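Long-range contacts in glycoside Hydrolase Family 43_12 (Metagenome, PDB 7JVH), which probably hydrolyses glycosidic bonds in arabinose- or xylose-containing plant polysaccharides, as a family 43 glycoside hydrolase of subfamily 12 from a capybara gut metagenome: residues 54-59 with 334-339; 380-385 with 438-443. One frame throughout, in Å; residues are numbered along the deposited sequence.

In the fold
Two contacts illustrate how a catalytic domain and its accessory domain can be joined through a few polar groups. Interaction 1 comes first along the chain and lies within the family 43 domain, where the loop between strands 51-53 and 65-69 meets strand 335-342, a member of the last four-stranded antiparallel sheet in the sequence. Interaction 2 follows it and belongs to the concanavalin A-like side, joining the approaches to strands 383-386 and 442-451. Their centres lie about 14 Å apart, yet they touch through Gln58: its side-chain NE2 probably donates a hydrogen bond to Gly380 O, and its backbone O probably accepts one from Gln439 NE2. The two thus form a continuous path across the domain boundary.

Interaction 1. Residues 54-59 with 334-339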
loop_
_atom_site.group_PDB
_atom_site.type_symbol
_atom_site.label_atom_id
_atom_site.label_comp_id
_atom_site.label_asym_id
_atom_site.label_seq_id
_atom_site.Cartn_x
_atom_site.Cartn_y
_atom_site.Cartn_z
ATOM N N SER A 54 10.184 10.587 7.874
ATOM C CA SER A 54 10.159 10.013 6.519
ATOM C C SER A 54 10.653 8.570 6.592
ATOM O O SER A 54 11.805 8.317 6.871
ATOM C CB SER A 54 10.937 10.809 5.543
ATOM O OG SER A 54 10.678 10.350 4.240
ATOM N N PRO A 55 9.629 7.586 6.143
ATOM C CA PRO A 55 8.399 7.704 5.351
ATOM C C PRO A 55 7.193 8.378 6.003
ATOM O O PRO A 55 6.888 8.136 7.171
ATOM C CB PRO A 55 8.045 6.242 5.083
ATOM C CG PRO A 55 8.589 5.495 6.247
ATOM C CD PRO A 55 9.879 6.202 6.578
ATOM N N ILE A 56 6.489 9.187 5.219
ATOM C CA ILE A 56 5.301 9.937 5.709
ATOM C C ILE A 56 4.112 8.996 5.834
ATOM O O ILE A 56 3.189 9.344 6.544
ATOM C CB ILE A 56 4.998 11.141 4.807
ATOM C CG1 ILE A 56 4.515 10.709 3.424
ATOM C CG2 ILE A 56 6.216 12.038 4.722
ATOM C CD1 ILE A 56 4.939 11.643 2.327
ATOM N N LEU A 57 4.109 7.915 5.065
ATOM C CA LEU A 57 3.108 6.855 5.199
ATOM C C LEU A 57 3.850 5.573 5.494
ATOM O O LEU A 57 4.555 5.050 4.659
ATOM C CB LEU A 57 2.265 6.703 3.943
ATOM C CG LEU A 57 1.521 7.908 3.389
ATOM C CD1 LEU A 57 0.871 7.554 2.059
ATOM C CD2 LEU A 57 0.474 8.402 4.366
ATOM N N GLN A 58 3.703 5.092 6.725
ATOM C CA GLN A 58 4.325 3.878 7.209
ATOM C C GLN A 58 3.434 2.716 6.816
ATOM O O GLN A 58 2.212 2.861 6.747
ATOM C CB GLN A 58 4.469 3.940 8.735
ATOM C CG GLN A 58 5.347 5.067 9.243
ATOM C CD GLN A 58 5.153 5.355 10.719
ATOM O OE1 GLN A 58 4.066 5.721 11.147
ATOM N NE2 GLN A 58 6.221 5.193 11.505
ATOM N N GLY A 59 4.053 1.557 6.590
ATOM C CA GLY A 59 3.353 0.356 6.152
ATOM C C GLY A 59 3.110 0.356 4.644
ATOM O O GLY A 59 3.545 1.280 3.940
ATOM N N ARG A 334 6.246 -1.816 1.050
ATOM C CA ARG A 334 6.893 -0.640 0.506
ATOM C C ARG A 334 6.113 0.601 0.939
ATOM O O ARG A 334 4.879 0.654 0.807
ATOM C CB ARG A 334 6.972 -0.726 -1.026
ATOM C CG ARG A 334 7.849 -1.852 -1.553
ATOM C CD ARG A 334 7.612 -2.069 -3.039
ATOM N NE ARG A 334 6.248 -2.565 -3.267
ATOM C CZ ARG A 334 5.597 -2.554 -4.421
ATOM N NH1 ARG A 334 6.168 -2.087 -5.539
ATOM N NH2 ARG A 334 4.368 -3.029 -4.461
ATOM N N GLU A 335 6.842 1.597 1.458
ATOM C CA GLU A 335 6.246 2.756 2.112
ATOM C C GLU A 335 6.476 4.018 1.288
ATOM O O GLU A 335 7.346 4.031 0.401
ATOM C CB GLU A 335 6.863 2.911 3.494
ATOM C CG GLU A 335 6.893 1.599 4.270
ATOM C CD GLU A 335 7.508 1.722 5.639
ATOM O OE1 GLU A 335 8.722 1.656 5.740
ATOM O OE2 GLU A 335 6.753 1.848 6.616
ATOM N N THR A 336 5.620 5.010 1.508
ATOM C CA THR A 336 5.704 6.298 0.792
ATOM C C THR A 336 6.663 7.232 1.515
ATOM O O THR A 336 6.306 7.727 2.563
ATOM C CB THR A 336 4.369 7.031 0.800
ATOM O OG1 THR A 336 3.490 6.250 0.009
ATOM C CG2 THR A 336 4.472 8.412 0.204
ATOM N N PHE A 337 7.827 7.461 0.930
ATOM C CA PHE A 337 8.837 8.365 1.508
ATOM C C PHE A 337 8.746 9.707 0.811
ATOM O O PHE A 337 8.199 9.792 -0.262
ATOM C CB PHE A 337 10.234 7.877 1.161
ATOM C CG PHE A 337 10.661 6.671 1.941
ATOM C CD1 PHE A 337 10.032 5.458 1.761
ATOM C CD2 PHE A 337 11.686 6.757 2.857
ATOM C CE1 PHE A 337 10.432 4.352 2.479
ATOM C CE2 PHE A 337 12.088 5.647 3.567
ATOM C CZ PHE A 337 11.457 4.448 3.379
HETATM N N MSE A 338 9.315 10.749 1.407
HETATM C CA MSE A 338 9.321 12.067 0.735
HETATM C C MSE A 338 10.700 12.696 0.861
HETATM O O MSE A 338 11.448 12.272 1.729
HETATM C CB MSE A 338 8.231 12.996 1.254
HETATM C CG MSE A 338 7.786 13.975 0.211
HETATM SE SE MSE A 338 6.656 15.342 0.913
HETATM C CE MSE A 338 4.850 15.338 0.305
ATOM N N LEU A 339 11.007 13.638 -0.026
ATOM C CA LEU A 339 12.299 14.362 -0.061
ATOM C C LEU A 339 12.062 15.706 -0.750
ATOM O O LEU A 339 11.159 15.788 -1.569
ATOM C CB LEU A 339 13.291 13.543 -0.881
ATOM C CG LEU A 339 14.131 12.519 -0.135
ATOM C CD1 LEU A 339 15.202 11.955 -1.038
ATOM C CD2 LEU A 339 14.759 13.129 1.092
#
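A classic beta bulge joins the loop 54-59 to strand 335-342: Ile56 and Leu57 both face Thr336. Thr336 O accepts weak hydrogen bonds from Ile56 N and Leu57 N, the first strongly bent (124°) and the second nearly straight, and Thr336 N returns a weak one to Leu57 O. The threonine side chain divides its two branches between the bulged residues. Its CG2 meets Ile56 CD1 at 3.9 Å, while OG1, 3.6 Å from Leu57 CD1, is hydrogen-bonded to Tyr61 O and Asn77 ND2.

A cis peptide bond precedes Pro55, whose ring lies over one face of Phe337, with CB 3.9 Å from the ring centroid and only 9° off the normal, a CH-pi contact. Next to it, Ser54 OG, anti to its own N (chi1 -169°), takes an almost linear hydrogen bond of 3.2 Å from Met338 N. Ile56 CD1 also packs on CB of the selenomethionine Met338 at 3.7 Å.

At the other end, Glu335 extends its carboxylate to Gly59, where Gly59 N donates a 2.7 Å hydrogen bond to Glu335 OE2, on the anti lone pair of that oxygen. OE1 is paired with Arg323, so the carboxylate is gripped through both oxygens and probably stays ionised. This buried seam brings the loop ahead of the first sheet against the last, consistent with the five-bladed beta-propeller of family 43, in which the first and last blades are neighbours.

Interaction 2. Residues 380-385 with 438-443; sequences GNFTYS and QQHIKY
The imidazole of His440 turns an edge toward the face of Phe382 in an offset edge-to-face pair, ring centroids 5.3 Å apart and planes at 62°. His440 CE1 comes within 3.6 Å of Phe382 CE2. At the edge of the phenyl ring, in its plane, sits Gln439 OE1, 3.4 Å from Phe382 CZ, its amide standing at 77° to the ring. Phe382 reaches both partners with CG placed between its backbone N and carbonyl carbon (chi1 62°).

At the edge of the imidazole, NE2 donates a nearly straight hydrogen bond of 3.0 Å to Gly380 O, which lies in the histidine plane. Tyr35 OH is bonded to ND1, and with both nitrogens bonded, the ring's rotation is probably restrained. Strand 28-37, which carries Tyr35, pairs with both 383-386 and 442-451 in one antiparallel sheet of the concanavalin A-like jelly-roll sandwich, so the two segments meet where the chain enters neighbours of a common strand. Asn381 OD1 approaches His440 CD2 at 3.5 Å, with its amide tilted against the imidazole, while its ND2 is bonded to Asp39 O. Gln439 NE2 turns instead to Gln58 O.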
loop_
_atom_site.group_PDB
_atom_site.type_symbol
_atom_site.label_atom_id
_atom_site.label_comp_id
_atom_site.label_asym_id
_atom_site.label_seq_id
_atom_site.Cartn_x
_atom_site.Cartn_y
_atom_site.Cartn_z
ATOM N N GLY A 380 5.826 8.180 13.231
ATOM C CA GLY A 380 6.655 7.790 14.361
ATOM C C GLY A 380 6.072 6.575 15.084
ATOM O O GLY A 380 5.490 5.695 14.460
ATOM N N ASN A 381 6.255 6.539 16.402
ATOM C CA ASN A 381 5.677 5.537 17.281
ATOM C C ASN A 381 4.448 6.130 17.947
ATOM O O ASN A 381 4.470 7.248 18.438
ATOM C CB ASN A 381 6.689 5.069 18.318
ATOM C CG ASN A 381 7.724 4.148 17.733
ATOM O OD1 ASN A 381 7.477 3.500 16.722
ATOM N ND2 ASN A 381 8.887 4.075 18.348
ATOM N N PHE A 382 3.355 5.358 17.931
ATOM C CA PHE A 382 2.048 5.818 18.346
ATOM C C PHE A 382 1.170 4.618 18.679
ATOM O O PHE A 382 1.558 3.472 18.467
ATOM C CB PHE A 382 1.413 6.666 17.257
ATOM C CG PHE A 382 1.173 5.922 15.971
ATOM C CD1 PHE A 382 0.005 5.222 15.755
ATOM C CD2 PHE A 382 2.131 5.936 14.964
ATOM C CE1 PHE A 382 -0.202 4.554 14.569
ATOM C CE2 PHE A 382 1.922 5.277 13.777
ATOM C CZ PHE A 382 0.755 4.577 13.575
ATOM N N THR A 383 -0.014 4.907 19.217
ATOM C CA THR A 383 -1.010 3.916 19.555
ATOM C C THR A 383 -2.321 4.344 18.932
ATOM O O THR A 383 -2.743 5.497 19.093
ATOM C CB THR A 383 -1.171 3.755 21.074
ATOM O OG1 THR A 383 -0.047 3.030 21.573
ATOM C CG2 THR A 383 -2.433 3.000 21.430
ATOM N N TYR A 384 -2.948 3.400 18.204
ATOM C CA TYR A 384 -4.275 3.568 17.644
ATOM C C TYR A 384 -5.200 2.568 18.332
ATOM O O TYR A 384 -5.063 1.356 18.152
ATOM C CB TYR A 384 -4.245 3.348 16.139
ATOM C CG TYR A 384 -5.604 3.310 15.465
ATOM C CD1 TYR A 384 -6.606 4.197 15.826
ATOM C CD2 TYR A 384 -5.876 2.393 14.435
ATOM C CE1 TYR A 384 -7.841 4.170 15.218
ATOM C CE2 TYR A 384 -7.121 2.374 13.809
ATOM C CZ TYR A 384 -8.097 3.261 14.205
ATOM O OH TYR A 384 -9.338 3.268 13.614
ATOM N N SER A 385 -6.117 3.101 19.149
ATOM C CA SER A 385 -7.147 2.338 19.816
ATOM C C SER A 385 -8.469 2.711 19.172
ATOM O O SER A 385 -8.859 3.881 19.164
ATOM C CB SER A 385 -7.204 2.631 21.316
ATOM O OG SER A 385 -8.235 1.887 21.931
ATOM N N GLN A 438 0.562 -3.505 8.867
ATOM C CA GLN A 438 1.712 -3.510 9.762
ATOM C C GLN A 438 2.570 -2.308 9.366
ATOM O O GLN A 438 3.219 -2.309 8.303
ATOM C CB GLN A 438 2.501 -4.807 9.665
ATOM C CG GLN A 438 3.741 -4.836 10.532
ATOM C CD GLN A 438 4.300 -6.239 10.777
ATOM O OE1 GLN A 438 3.700 -7.233 10.393
ATOM N NE2 GLN A 438 5.447 -6.312 11.443
ATOM N N GLN A 439 2.564 -1.278 10.226
ATOM C CA GLN A 439 3.248 -0.020 9.949
ATOM C C GLN A 439 4.647 0.053 10.536
ATOM O O GLN A 439 5.373 1.007 10.276
ATOM C CB GLN A 439 2.401 1.158 10.425
ATOM C CG GLN A 439 1.166 1.364 9.562
ATOM C CD GLN A 439 0.378 2.586 9.967
ATOM O OE1 GLN A 439 -0.257 2.602 11.007
ATOM N NE2 GLN A 439 0.391 3.604 9.131
ATOM N N HIS A 440 5.029 -0.975 11.296
ATOM C CA HIS A 440 6.292 -1.014 12.026
ATOM C C HIS A 440 6.867 -2.419 12.016
ATOM O O HIS A 440 6.112 -3.416 11.919
ATOM C CB HIS A 440 6.063 -0.624 13.500
ATOM C CG HIS A 440 5.437 0.718 13.671
ATOM N ND1 HIS A 440 4.085 0.921 13.527
ATOM C CD2 HIS A 440 5.974 1.924 13.972
ATOM C CE1 HIS A 440 3.818 2.202 13.728
ATOM N NE2 HIS A 440 4.946 2.828 14.008
ATOM N N ILE A 441 8.194 -2.492 12.176
ATOM C CA ILE A 441 8.886 -3.774 12.317
ATOM C C ILE A 441 8.577 -4.346 13.700
ATOM O O ILE A 441 8.315 -5.540 13.845
ATOM C CB ILE A 441 10.410 -3.619 12.150
ATOM C CG1 ILE A 441 10.744 -2.935 10.825
ATOM C CG2 ILE A 441 11.072 -4.989 12.177
ATOM C CD1 ILE A 441 12.208 -2.591 10.683
ATOM N N LYS A 442 8.622 -3.472 14.709
ATOM C CA LYS A 442 8.295 -3.830 16.089
ATOM C C LYS A 442 6.943 -3.249 16.470
ATOM O O LYS A 442 6.772 -2.044 16.471
ATOM C CB LYS A 442 9.345 -3.296 17.045
ATOM C CG LYS A 442 10.625 -4.101 17.080
ATOM C CD LYS A 442 11.623 -3.454 18.032
ATOM C CE LYS A 442 12.883 -4.298 18.125
ATOM N NZ LYS A 442 13.879 -3.651 19.045
ATOM N N TYR A 443 5.981 -4.121 16.774
ATOM C CA TYR A 443 4.661 -3.682 17.188
ATOM C C TYR A 443 4.031 -4.655 18.187
ATOM O O TYR A 443 4.507 -5.770 18.399
ATOM C CB TYR A 443 3.730 -3.394 15.981
ATOM C CG TYR A 443 2.998 -4.581 15.405
ATOM C CD1 TYR A 443 1.734 -4.941 15.876
ATOM C CD2 TYR A 443 3.548 -5.337 14.370
ATOM C CE1 TYR A 443 1.053 -6.020 15.355
ATOM C CE2 TYR A 443 2.863 -6.405 13.822
ATOM C CZ TYR A 443 1.624 -6.746 14.324
ATOM O OH TYR A 443 0.956 -7.839 13.791
#